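Local coordinates for fucoxanthin chlorophyll a/c-binding protein Lhcq3 (Chaetoceros gracilis, PDB 6L4U), which probably harvests light for photosynthesis in a diatom, binding chlorophyll a, chlorophyll c and the carotenoids fucoxanthin and diadinoxanthin in a membrane antenna, at residues A120-L123 / G124-I128; P147-F151 / P152-F156; I180-M183 / S184-A188. One frame throughout, in Å; residues are numbered along the deposited sequence.

Contact 1. Residues A120-L123 / G124-I128; sequences AQIL and GTIFI. With KC1 (Chlorophyll c1), chain B.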
loop_
_atom_site.group_PDB
_atom_site.type_symbol
_atom_site.label_atom_id
_atom_site.label_comp_id
_atom_site.label_asym_id
_atom_site.label_seq_id
_atom_site.Cartn_x
_atom_site.Cartn_y
_atom_site.Cartn_z
ATOM N N ALA X 120 35.948 -44.206 -44.298
ATOM C CA ALA X 120 34.802 -44.422 -43.424
ATOM C C ALA X 120 34.315 -45.861 -43.485
ATOM O O ALA X 120 33.795 -46.380 -42.493
ATOM C CB ALA X 120 33.673 -43.464 -43.799
ATOM N N GLN X 121 34.477 -46.519 -44.632
ATOM C CA GLN X 121 34.121 -47.929 -44.738
ATOM C C GLN X 121 35.167 -48.812 -44.073
ATOM O O GLN X 121 34.828 -49.839 -43.479
ATOM C CB GLN X 121 33.952 -48.318 -46.204
ATOM C CG GLN X 121 32.681 -47.804 -46.830
ATOM C CD GLN X 121 32.473 -48.322 -48.231
ATOM O OE1 GLN X 121 32.885 -49.433 -48.564
ATOM N NE2 GLN X 121 31.834 -47.519 -49.065
ATOM N N ILE X 122 36.441 -48.430 -44.163
ATOM C CA ILE X 122 37.504 -49.232 -43.566
ATOM C C ILE X 122 37.460 -49.126 -42.049
ATOM O O ILE X 122 37.475 -50.138 -41.341
ATOM C CB ILE X 122 38.875 -48.802 -44.119
ATOM C CG1 ILE X 122 38.995 -49.159 -45.598
ATOM C CG2 ILE X 122 40.003 -49.450 -43.334
ATOM C CD1 ILE X 122 40.271 -48.663 -46.226
ATOM N N LEU X 123 37.378 -47.897 -41.532
ATOM C CA LEU X 123 37.384 -47.680 -40.090
ATOM C C LEU X 123 36.115 -48.196 -39.426
ATOM O O LEU X 123 36.132 -48.519 -38.234
ATOM C CB LEU X 123 37.572 -46.195 -39.787
ATOM C CG LEU X 123 38.951 -45.609 -40.075
ATOM C CD1 LEU X 123 38.975 -44.140 -39.733
ATOM C CD2 LEU X 123 40.012 -46.349 -39.298
ATOM N N GLY X 124 35.013 -48.288 -40.173
ATOM C CA GLY X 124 33.784 -48.805 -39.602
ATOM C C GLY X 124 33.806 -50.298 -39.347
ATOM O O GLY X 124 33.319 -50.757 -38.312
ATOM N N THR X 125 34.366 -51.078 -40.273
ATOM C CA THR X 125 34.448 -52.517 -40.056
ATOM C C THR X 125 35.511 -52.879 -39.030
ATOM O O THR X 125 35.387 -53.909 -38.360
ATOM C CB THR X 125 34.721 -53.252 -41.368
ATOM O OG1 THR X 125 36.079 -53.041 -41.768
ATOM C CG2 THR X 125 33.788 -52.768 -42.447
ATOM N N ILE X 126 36.554 -52.058 -38.900
ATOM C CA ILE X 126 37.523 -52.267 -37.832
ATOM C C ILE X 126 36.885 -51.973 -36.479
ATOM O O ILE X 126 37.173 -52.660 -35.492
ATOM C CB ILE X 126 38.781 -51.414 -38.097
ATOM C CG1 ILE X 126 39.460 -51.873 -39.386
ATOM C CG2 ILE X 126 39.781 -51.519 -36.967
ATOM C CD1 ILE X 126 40.645 -51.038 -39.782
ATOM N N PHE X 127 35.974 -50.991 -36.424
ATOM C CA PHE X 127 35.260 -50.683 -35.187
ATOM C C PHE X 127 34.398 -51.856 -34.739
ATOM O O PHE X 127 34.356 -52.176 -33.548
ATOM C CB PHE X 127 34.399 -49.430 -35.372
ATOM C CG PHE X 127 34.070 -48.705 -34.085
ATOM C CD1 PHE X 127 34.685 -47.504 -33.784
ATOM C CD2 PHE X 127 33.127 -49.203 -33.196
ATOM C CE1 PHE X 127 34.395 -46.833 -32.615
ATOM C CE2 PHE X 127 32.834 -48.539 -32.027
ATOM C CZ PHE X 127 33.467 -47.349 -31.736
ATOM N N ILE X 128 33.713 -52.512 -35.676
ATOM C CA ILE X 128 32.932 -53.694 -35.331
ATOM C C ILE X 128 33.852 -54.848 -34.956
ATOM O O ILE X 128 33.567 -55.608 -34.023
ATOM C CB ILE X 128 31.982 -54.049 -36.492
ATOM C CG1 ILE X 128 30.947 -52.942 -36.656
ATOM C CG2 ILE X 128 31.275 -55.371 -36.270
ATOM C CD1 ILE X 128 30.005 -53.157 -37.792
HETATM N NB KC1 B . 31.042 -51.391 -50.212
HETATM N ND KC1 B . 34.617 -49.488 -50.230
HETATM C C1A KC1 B . 32.594 -48.088 -52.274
HETATM C C1B KC1 B . 29.973 -51.191 -50.973
HETATM C C1C KC1 B . 33.082 -52.587 -48.256
HETATM C C1D KC1 B . 35.874 -49.583 -49.549
HETATM C C2A KC1 B . 31.706 -47.348 -53.257
HETATM C C2B KC1 B . 28.860 -52.153 -50.780
HETATM C C2C KC1 B . 33.900 -53.361 -47.295
HETATM C C2D KC1 B . 36.869 -48.534 -49.882
HETATM C C3A KC1 B . 30.423 -48.152 -53.195
HETATM C C3B KC1 B . 29.417 -53.035 -49.732
HETATM C C3C KC1 B . 35.195 -52.662 -47.332
HETATM C C3D KC1 B . 36.077 -47.750 -50.865
HETATM C C4A KC1 B . 30.831 -49.184 -52.203
HETATM C C4B KC1 B . 30.764 -52.463 -49.470
HETATM C C4C KC1 B . 34.956 -51.581 -48.320
HETATM C C4D KC1 B . 34.839 -48.357 -50.996
HETATM C CAA KC1 B . 32.128 -47.409 -54.721
HETATM C CAB KC1 B . 28.801 -54.226 -49.096
HETATM C CAC KC1 B . 36.456 -52.980 -46.571
HETATM C CAD KC1 B . 36.099 -46.577 -51.767
HETATM C CBA KC1 B . 32.471 -46.031 -55.283
HETATM C CBB KC1 B . 29.368 -55.416 -49.176
HETATM C CBC KC1 B . 36.299 -52.383 -45.197
HETATM C CBD KC1 B . 34.794 -46.475 -52.451
HETATM C CED KC1 B . 33.613 -42.815 -52.483
HETATM C CGA KC1 B . 31.300 -45.077 -55.317
HETATM C CGD KC1 B . 34.151 -45.200 -51.997
HETATM C CHA KC1 B . 33.996 -47.634 -51.961
HETATM C CHB KC1 B . 29.891 -50.081 -51.924
HETATM C CHC KC1 B . 31.694 -53.018 -48.478
HETATM C CHD KC1 B . 36.086 -50.673 -48.599
HETATM C CMA KC1 B . 29.309 -47.311 -52.587
HETATM C CMB KC1 B . 27.528 -52.215 -51.473
HETATM C CMC KC1 B . 33.498 -54.561 -46.482
HETATM C CMD KC1 B . 38.273 -48.194 -49.473
HETATM N NA KC1 B . 32.062 -49.100 -51.693
HETATM N NC KC1 B . 33.706 -51.553 -48.844
HETATM O O1A KC1 B . 31.498 -43.875 -55.303
HETATM O O1D KC1 B . 33.364 -45.194 -51.067
HETATM O O2A KC1 B . 29.927 -45.551 -55.370
HETATM O O2D KC1 B . 34.441 -43.956 -52.681
HETATM O OBD KC1 B . 37.084 -45.766 -51.911
HETATM MG MG KC1 B . 32.875 -50.521 -50.421
#
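I122 and I126 touch one turn apart on helix 116-134. Their side chains lie alongside each other and point the same way. I122 CG2 and I126 CD1 are 3.9 Å apart. A diadinoxanthin lies against both. The I126 branch also folds back on the backbone, with its CG1 3.3 Å from I122 O.

The backbone bonds are those of an alpha-helix. I126 N donates to I122 O at 3.2 Å with a fairly straight N-H...O angle of 158°. F127 N to L123 O and G124 N to A120 O are more bent. T125 N to Q121 O is weak.

T125 carries two kinds of contact. Its CG2 sits 3.3 Å from Q121 O. Its OG1 lies between the backbone N and the carbonyl carbon (chi1 73°). This turns the hydroxyl back along the helix, close to I122 O, and there it is hydrogen-bonded to a chlorophyll a. The hydroxyl also borders the chlorophyll c1 of Q121, with T125 OG1 3.5 Å from the ethyl carbon CBC.

Metal binding falls to Q121. Its chain is extended beyond CG and carries the amide out to the centre of the macrocycle. Q121 OE1 binds the magnesium of chlorophyll c1 at 2.2 Å. The amide nitrogen NE2 lies 3.1 Å from the ring nitrogen NA. I122 CA also approaches this pigment, 3.7 Å from CBC.

A120 and L123 pack on a neighbouring protein chain. This is a pigment-lined helix of the chlorophyll a/b-binding family, with a glutamine side chain as axial ligand of a chlorophyll c1 magnesium.

Contact 2. Residues P147-F151 / P152-F156; sequences PTMVF and PAIDF. With CLA (chlorophyll a), chain C.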
loop_
_atom_site.group_PDB
_atom_site.type_symbol
_atom_site.label_atom_id
_atom_site.label_comp_id
_atom_site.label_asym_id
_atom_site.label_seq_id
_atom_site.Cartn_x
_atom_site.Cartn_y
_atom_site.Cartn_z
ATOM N N PRO X 147 41.981 -62.233 -29.548
ATOM C CA PRO X 147 41.108 -62.006 -30.715
ATOM C C PRO X 147 41.214 -63.009 -31.855
ATOM O O PRO X 147 42.253 -63.139 -32.507
ATOM C CB PRO X 147 41.542 -60.616 -31.191
ATOM C CG PRO X 147 41.918 -59.928 -29.963
ATOM C CD PRO X 147 42.579 -60.959 -29.096
ATOM N N THR X 148 40.119 -63.724 -32.084
ATOM C CA THR X 148 39.993 -64.674 -33.173
ATOM C C THR X 148 39.181 -64.045 -34.300
ATOM O O THR X 148 38.761 -62.892 -34.220
ATOM C CB THR X 148 39.358 -65.973 -32.679
ATOM O OG1 THR X 148 38.027 -65.713 -32.221
ATOM C CG2 THR X 148 40.178 -66.561 -31.549
ATOM N N MET X 149 38.943 -64.821 -35.357
ATOM C CA MET X 149 38.410 -64.258 -36.592
ATOM C C MET X 149 36.930 -63.931 -36.463
ATOM O O MET X 149 36.158 -64.697 -35.881
ATOM C CB MET X 149 38.648 -65.215 -37.756
ATOM C CG MET X 149 38.839 -64.502 -39.085
ATOM S SD MET X 149 39.349 -65.593 -40.422
ATOM C CE MET X 149 40.848 -66.282 -39.735
ATOM N N VAL X 150 36.545 -62.781 -37.010
ATOM C CA VAL X 150 35.197 -62.248 -36.867
ATOM C C VAL X 150 34.385 -62.593 -38.103
ATOM O O VAL X 150 33.315 -63.201 -38.007
ATOM C CB VAL X 150 35.230 -60.727 -36.633
ATOM C CG1 VAL X 150 33.839 -60.144 -36.732
ATOM C CG2 VAL X 150 35.835 -60.418 -35.284
ATOM N N PHE X 151 34.872 -62.189 -39.267
ATOM C CA PHE X 151 34.212 -62.545 -40.513
ATOM C C PHE X 151 35.252 -62.848 -41.579
ATOM O O PHE X 151 35.981 -61.946 -42.012
ATOM C CB PHE X 151 33.284 -61.434 -40.992
ATOM C CG PHE X 151 32.251 -61.904 -41.964
ATOM C CD1 PHE X 151 31.153 -62.625 -41.526
ATOM C CD2 PHE X 151 32.391 -61.652 -43.316
ATOM C CE1 PHE X 151 30.200 -63.068 -42.420
ATOM C CE2 PHE X 151 31.442 -62.091 -44.216
ATOM C CZ PHE X 151 30.346 -62.800 -43.768
ATOM N N PRO X 152 35.346 -64.098 -42.046
ATOM C CA PRO X 152 34.529 -65.276 -41.743
ATOM C C PRO X 152 34.940 -65.952 -40.426
ATOM O O PRO X 152 36.123 -66.081 -40.133
ATOM C CB PRO X 152 34.783 -66.172 -42.956
ATOM C CG PRO X 152 36.163 -65.821 -43.379
ATOM C CD PRO X 152 36.437 -64.417 -42.975
ATOM N N ALA X 153 33.956 -66.352 -39.621
ATOM C CA ALA X 153 34.210 -66.787 -38.247
ATOM C C ALA X 153 34.498 -68.289 -38.193
ATOM O O ALA X 153 33.733 -69.085 -37.648
ATOM C CB ALA X 153 33.034 -66.424 -37.352
ATOM N N ILE X 154 35.644 -68.668 -38.757
ATOM C CA ILE X 154 36.108 -70.049 -38.667
ATOM C C ILE X 154 36.499 -70.332 -37.223
ATOM O O ILE X 154 37.127 -69.500 -36.561
ATOM C CB ILE X 154 37.284 -70.310 -39.631
ATOM C CG1 ILE X 154 36.894 -70.071 -41.088
ATOM C CG2 ILE X 154 37.809 -71.733 -39.517
ATOM C CD1 ILE X 154 37.376 -68.771 -41.631
ATOM N N ASP X 155 36.089 -71.489 -36.715
ATOM C CA ASP X 155 36.454 -71.927 -35.374
ATOM C C ASP X 155 37.874 -72.477 -35.469
ATOM O O ASP X 155 38.231 -73.127 -36.456
ATOM C CB ASP X 155 35.441 -72.965 -34.884
ATOM C CG ASP X 155 35.633 -73.389 -33.421
ATOM O OD1 ASP X 155 36.765 -73.514 -32.914
ATOM O OD2 ASP X 155 34.598 -73.603 -32.757
ATOM N N PHE X 156 38.683 -72.213 -34.445
ATOM C CA PHE X 156 40.060 -72.689 -34.375
ATOM C C PHE X 156 40.394 -73.285 -33.011
ATOM O O PHE X 156 41.540 -73.221 -32.565
ATOM C CB PHE X 156 41.055 -71.569 -34.672
ATOM C CG PHE X 156 40.896 -70.929 -36.016
ATOM C CD1 PHE X 156 41.379 -71.546 -37.152
ATOM C CD2 PHE X 156 40.315 -69.682 -36.137
ATOM C CE1 PHE X 156 41.256 -70.945 -38.391
ATOM C CE2 PHE X 156 40.195 -69.073 -37.373
ATOM C CZ PHE X 156 40.669 -69.710 -38.499
HETATM MG MG CLA C . 37.508 -60.888 -43.141
HETATM C CHA CLA C . 39.339 -59.971 -40.357
HETATM C CHB CLA C . 35.338 -58.397 -42.450
HETATM C CHC CLA C . 36.096 -61.489 -46.153
HETATM C CHD CLA C . 40.162 -63.340 -43.939
HETATM N NA CLA C . 37.372 -59.408 -41.692
HETATM C C1A CLA C . 38.081 -59.194 -40.646
HETATM C C2A CLA C . 37.583 -58.097 -39.727
HETATM C C3A CLA C . 36.301 -57.659 -40.407
HETATM C C4A CLA C . 36.346 -58.557 -41.595
HETATM C CMA CLA C . 35.088 -57.996 -39.549
HETATM C CAA CLA C . 38.448 -56.820 -39.706
HETATM C CBA CLA C . 39.451 -56.582 -40.840
HETATM C CGA CLA C . 38.809 -55.937 -42.042
HETATM O O1A CLA C . 37.981 -55.055 -41.897
HETATM O O2A CLA C . 39.164 -56.360 -43.384
HETATM N NB CLA C . 35.951 -60.048 -44.154
HETATM C C1B CLA C . 35.118 -59.110 -43.713
HETATM C C2B CLA C . 33.980 -58.796 -44.617
HETATM C C3B CLA C . 34.225 -59.733 -45.735
HETATM C C4B CLA C . 35.464 -60.453 -45.329
HETATM C CMB CLA C . 32.870 -57.798 -44.441
HETATM C CAB CLA C . 33.420 -59.926 -46.966
HETATM C CBB CLA C . 32.889 -61.093 -47.283
HETATM N NC CLA C . 38.060 -62.107 -44.709
HETATM C C1C CLA C . 37.302 -62.254 -45.809
HETATM C C2C CLA C . 37.765 -63.296 -46.757
HETATM C C3C CLA C . 38.963 -63.833 -46.096
HETATM C C4C CLA C . 39.042 -63.032 -44.850
HETATM C CMC CLA C . 37.169 -63.708 -48.074
HETATM C CAC CLA C . 39.879 -64.932 -46.564
HETATM C CBC CLA C . 39.282 -66.194 -45.984
HETATM N ND CLA C . 39.307 -61.536 -42.442
HETATM C C1D CLA C . 40.301 -62.528 -42.734
HETATM C C2D CLA C . 41.409 -62.640 -41.757
HETATM C C3D CLA C . 40.994 -61.584 -40.795
HETATM C C4D CLA C . 39.820 -61.021 -41.267
HETATM C CMD CLA C . 42.645 -63.483 -41.607
HETATM C CAD CLA C . 41.355 -60.885 -39.541
HETATM O OBD CLA C . 42.383 -61.136 -38.818
HETATM C CBD CLA C . 40.324 -59.871 -39.243
HETATM C CGD CLA C . 39.705 -60.211 -37.926
HETATM O O1D CLA C . 38.712 -60.906 -37.853
HETATM O O2D CLA C . 40.297 -59.686 -36.712
HETATM C CED CLA C . 39.742 -60.041 -35.455
HETATM C C1 CLA C . 38.227 -57.063 -44.195
HETATM C C2 CLA C . 38.997 -57.902 -45.185
HETATM C C3 CLA C . 38.959 -57.634 -46.498
HETATM C C4 CLA C . 38.147 -56.494 -47.041
HETATM C C5 CLA C . 39.755 -58.481 -47.453
HETATM C C6 CLA C . 39.321 -59.940 -47.513
HETATM C C7 CLA C . 38.519 -60.249 -48.775
HETATM C C8 CLA C . 39.249 -59.832 -50.050
HETATM C C9 CLA C . 38.310 -59.887 -51.252
HETATM C C10 CLA C . 40.477 -60.709 -50.277
HETATM C C11 CLA C . 41.725 -59.839 -50.361
HETATM C C12 CLA C . 42.431 -59.999 -51.701
HETATM C C13 CLA C . 43.940 -60.107 -51.514
HETATM C C14 CLA C . 44.660 -60.225 -52.855
HETATM C C15 CLA C . 44.266 -61.274 -50.585
HETATM C C16 CLA C . 44.151 -62.650 -51.234
HETATM C C17 CLA C . 44.335 -63.731 -50.174
HETATM C C18 CLA C . 45.211 -64.884 -50.656
HETATM C C19 CLA C . 46.552 -64.387 -51.189
HETATM C C20 CLA C . 44.489 -65.738 -51.693
#
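M149 lays its thioether over the backbone of P152 and reaches on to the F156 ring. M149 SD is 3.3 Å from P152 O, and the CG beside it is about as near. The same sulfur touches I154 CD1 at 3.9 Å. The chain bends at its last torsion (chi3 -57°), which brings the methyl round to F156. M149 CE meets F156 CZ at 3.6 Å, and the approach to the ring is oblique. The sulfur also lies close to the chlorin ring of the bound chlorophyll a.

The loop between helices 116-134 and 161-190 is shaped here to hold that chlorophyll. The peptide bond before P152 is cis. F151 O binds the magnesium at 2.2 Å, so the axial ligand is a backbone carbonyl and not a side chain. A second grip comes from V150 N, which donates to O1D of the chlorophyll methyl ester at 3.0 Å with an N-H...O angle of 156°. The F151 ring swings out anti to its own backbone N (chi1 -160°) and meets the macrocycle with CD2, 3.5 Å from the pyrrole carbon C2B. P152 CD comes over the ring nitrogen NC.

Past the proline the backbone makes an inverse gamma turn centred on A153. It is closed by a weak bond from I154 N to P152 O. A153 CB returns toward the preceding residues, 3.3 Å from V150 O. On one side V150 packs on I132 and T133 of helix 116-134. Farther along, D155 O is hydrogen-bonded to T66 of the neighbouring Lhcq10 chain, and I154 packs on the same threonine.

Contact 3. Residues I180-M183 / S184-A188; sequences IAIM and SFISA. With A86 ((3S,3'S,5R,5'R,6S,6'R,8'R)-3,5'-dihydroxy-8-oxo-6',7'-didehydro-5,5',6,6',7,8-hexahydro-5,6-epoxy-beta,beta-caroten-3'- yl acetate), chain D.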
loop_
_atom_site.group_PDB
_atom_site.type_symbol
_atom_site.label_atom_id
_atom_site.label_comp_id
_atom_site.label_asym_id
_atom_site.label_seq_id
_atom_site.Cartn_x
_atom_site.Cartn_y
_atom_site.Cartn_z
ATOM N N ILE X 180 59.452 -54.191 -36.633
ATOM C CA ILE X 180 60.704 -53.523 -36.964
ATOM C C ILE X 180 60.707 -53.099 -38.427
ATOM O O ILE X 180 61.238 -52.040 -38.783
ATOM C CB ILE X 180 61.881 -54.455 -36.632
ATOM C CG1 ILE X 180 61.782 -54.912 -35.183
ATOM C CG2 ILE X 180 63.212 -53.775 -36.860
ATOM C CD1 ILE X 180 62.818 -55.908 -34.808
ATOM N N ALA X 181 60.073 -53.900 -39.287
ATOM C CA ALA X 181 60.118 -53.661 -40.724
ATOM C C ALA X 181 59.303 -52.437 -41.118
ATOM O O ALA X 181 59.763 -51.607 -41.909
ATOM C CB ALA X 181 59.621 -54.897 -41.468
ATOM N N ILE X 182 58.089 -52.302 -40.578
ATOM C CA ILE X 182 57.255 -51.166 -40.960
ATOM C C ILE X 182 57.764 -49.890 -40.294
ATOM O O ILE X 182 57.659 -48.800 -40.867
ATOM C CB ILE X 182 55.769 -51.461 -40.651
ATOM C CG1 ILE X 182 54.857 -50.327 -41.125
ATOM C CG2 ILE X 182 55.536 -51.703 -39.177
ATOM C CD1 ILE X 182 54.847 -50.136 -42.613
ATOM N N MET X 183 58.384 -50.004 -39.115
ATOM C CA MET X 183 59.041 -48.846 -38.520
ATOM C C MET X 183 60.294 -48.463 -39.294
ATOM O O MET X 183 60.702 -47.298 -39.266
ATOM C CB MET X 183 59.383 -49.117 -37.055
ATOM C CG MET X 183 58.206 -48.997 -36.096
ATOM S SD MET X 183 57.040 -47.690 -36.520
ATOM C CE MET X 183 57.936 -46.239 -35.979
ATOM N N SER X 184 60.912 -49.420 -39.987
ATOM C CA SER X 184 62.021 -49.085 -40.872
ATOM C C SER X 184 61.533 -48.437 -42.156
ATOM O O SER X 184 62.229 -47.588 -42.719
ATOM C CB SER X 184 62.834 -50.333 -41.200
ATOM O OG SER X 184 62.217 -51.074 -42.235
ATOM N N PHE X 185 60.345 -48.816 -42.627
ATOM C CA PHE X 185 59.846 -48.303 -43.900
ATOM C C PHE X 185 59.412 -46.852 -43.774
ATOM O O PHE X 185 59.601 -46.061 -44.704
ATOM C CB PHE X 185 58.671 -49.148 -44.400
ATOM C CG PHE X 185 59.042 -50.538 -44.860
ATOM C CD1 PHE X 185 60.364 -50.940 -44.993
ATOM C CD2 PHE X 185 58.045 -51.447 -45.160
ATOM C CE1 PHE X 185 60.677 -52.217 -45.411
ATOM C CE2 PHE X 185 58.355 -52.719 -45.581
ATOM C CZ PHE X 185 59.670 -53.107 -45.704
ATOM N N ILE X 186 58.824 -46.491 -42.632
ATOM C CA ILE X 186 58.449 -45.105 -42.380
ATOM C C ILE X 186 59.691 -44.265 -42.119
ATOM O O ILE X 186 59.774 -43.109 -42.553
ATOM C CB ILE X 186 57.459 -45.052 -41.203
ATOM C CG1 ILE X 186 56.238 -45.916 -41.506
ATOM C CG2 ILE X 186 56.994 -43.633 -40.935
ATOM C CD1 ILE X 186 55.403 -46.215 -40.291
ATOM N N SER X 187 60.684 -44.836 -41.434
ATOM C CA SER X 187 61.918 -44.109 -41.156
ATOM C C SER X 187 62.738 -43.904 -42.423
ATOM O O SER X 187 63.434 -42.893 -42.561
ATOM C CB SER X 187 62.735 -44.855 -40.106
ATOM O OG SER X 187 63.946 -44.179 -39.834
ATOM N N ALA X 188 62.669 -44.854 -43.356
ATOM C CA ALA X 188 63.351 -44.680 -44.632
ATOM C C ALA X 188 62.618 -43.697 -45.530
ATOM O O ALA X 188 63.249 -43.023 -46.352
ATOM C CB ALA X 188 63.497 -46.024 -45.341
HETATM C C A86 D . 57.719 -61.062 -41.118
HETATM O O A86 D . 46.043 -65.380 -41.623
HETATM C C1 A86 D . 57.183 -60.118 -42.236
HETATM C C10 A86 D . 48.131 -64.516 -43.713
HETATM C C11 A86 D . 48.116 -65.479 -42.625
HETATM C C12 A86 D . 49.405 -65.888 -41.965
HETATM C C13 A86 D . 46.822 -66.064 -42.177
HETATM C C14 A86 D . 46.474 -67.678 -42.446
HETATM C C15 A86 D . 47.106 -68.522 -41.286
HETATM C C16 A86 D . 48.137 -69.579 -41.670
HETATM C C17 A86 D . 47.637 -71.021 -41.675
HETATM C C18 A86 D . 47.037 -71.368 -40.398
HETATM C C19 A86 D . 45.758 -70.485 -40.192
HETATM C C2 A86 D . 55.881 -60.225 -42.764
HETATM C C20 A86 D . 46.184 -68.927 -40.182
HETATM C C21 A86 D . 44.789 -68.189 -40.199
HETATM C C22 A86 D . 48.714 -69.330 -43.100
HETATM C C23 A86 D . 49.298 -69.462 -40.697
HETATM C C24 A86 D . 58.018 -59.007 -42.827
HETATM C C25 A86 D . 59.403 -59.088 -43.120
HETATM C C26 A86 D . 60.043 -57.730 -43.775
HETATM C C27 A86 D . 61.349 -57.270 -43.505
HETATM C C28 A86 D . 62.253 -58.009 -42.594
HETATM C C29 A86 D . 61.827 -55.912 -44.213
HETATM C C3 A86 D . 54.862 -61.200 -42.373
HETATM C C30 A86 D . 63.188 -55.424 -44.004
HETATM C C31 A86 D . 64.520 -54.939 -43.811
HETATM C C32 A86 D . 65.628 -55.279 -44.836
HETATM C C33 A86 D . 67.090 -55.154 -44.355
HETATM C C34 A86 D . 67.382 -54.134 -43.238
HETATM C C35 A86 D . 66.279 -54.087 -42.161
HETATM C C36 A86 D . 64.881 -53.878 -42.758
HETATM C C37 A86 D . 63.855 -53.961 -41.608
HETATM C C38 A86 D . 69.743 -53.697 -42.887
HETATM C C39 A86 D . 71.113 -54.057 -42.247
HETATM C C4 A86 D . 53.713 -61.204 -43.174
HETATM C C40 A86 D . 65.399 -56.747 -45.283
HETATM C C41 A86 D . 65.407 -54.374 -46.076
HETATM C C5 A86 D . 52.410 -62.201 -42.911
HETATM C C6 A86 D . 51.225 -61.864 -43.584
HETATM C C7 A86 D . 51.155 -60.599 -44.534
HETATM C C8 A86 D . 49.886 -62.720 -43.393
HETATM C C9 A86 D . 49.489 -63.909 -44.144
HETATM O O1 A86 D . 47.149 -67.819 -39.986
HETATM O O2 A86 D . 46.686 -72.733 -40.414
HETATM O O3 A86 D . 64.816 -52.599 -43.337
HETATM O O4 A86 D . 68.582 -54.510 -42.594
HETATM O O5 A86 D . 69.664 -52.770 -43.602
#
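F185 sits over the carbonyl of A181, one turn back on the helix. Its CB is 3.7 Å from A181 O and about equally far from I182 O. CG and CD1 come closer to A181 O, which lies over one face of the ring, 3.1 Å above its plane and offset toward the rim. The other ortho carbon, CD2, meets I182 CD1 at 4.3 Å. Farther out, CE1 turns to the fucoxanthin chain, and CZ at the tip is 3.8 Å from C29, where the polyene runs into the allene. Y80 and F204 also meet the ring, the latter edge-to-face.

A181 O is gripped by two donors. F185 N reaches it at 2.9 Å. S184 OG reaches it at a very short 2.5 Å. The serine oxygen lies between its backbone N and carbonyl carbon (chi1 81°), which folds the hydroxyl back toward the preceding turn. S184 OG in turn accepts from O3 of fucoxanthin at 3.2 Å.

Helix 161-190 is one of the long helices of the chlorophyll a/b-binding fold, and this turn of it packs against helix 56-85. A181 and F185 touch T77 there, and I182 touches A73 and A76. A181 CB adds an apolar contact to the carotenoid, 3.6 Å from C27. With an alanine in place of F185, the A181 carbonyl would probably lose the ring that covers it, a gap would open beside the fucoxanthin, and Y80 and F204 would lose this ring contact.

I186 lies on a different side of the helix. Its N donates to I182 O with an N-H...O angle of 161°, and its CD1 packs on I182 CG1.

Overall arrangement
From the N terminus the chain runs through helix 56-85 before reaching the first of the three. Contact 1 is a turn of helix 116-134. Contact 2 follows in the loop after that helix, and contact 3 is a turn of helix 161-190. All are local and lie in series. None nests in or crosses another, and none closes a long loop. Contacts 1 and 2 have centres about 17 Å apart and share one chlorophyll a: contact 2 supplies its magnesium ligand, and the T125 hydroxyl of contact 1 is hydrogen-bonded to it. Contact 3 lies across the chain's centre from contact 2, about 29 Å between centres, where helix 161-190 meets helix 56-85.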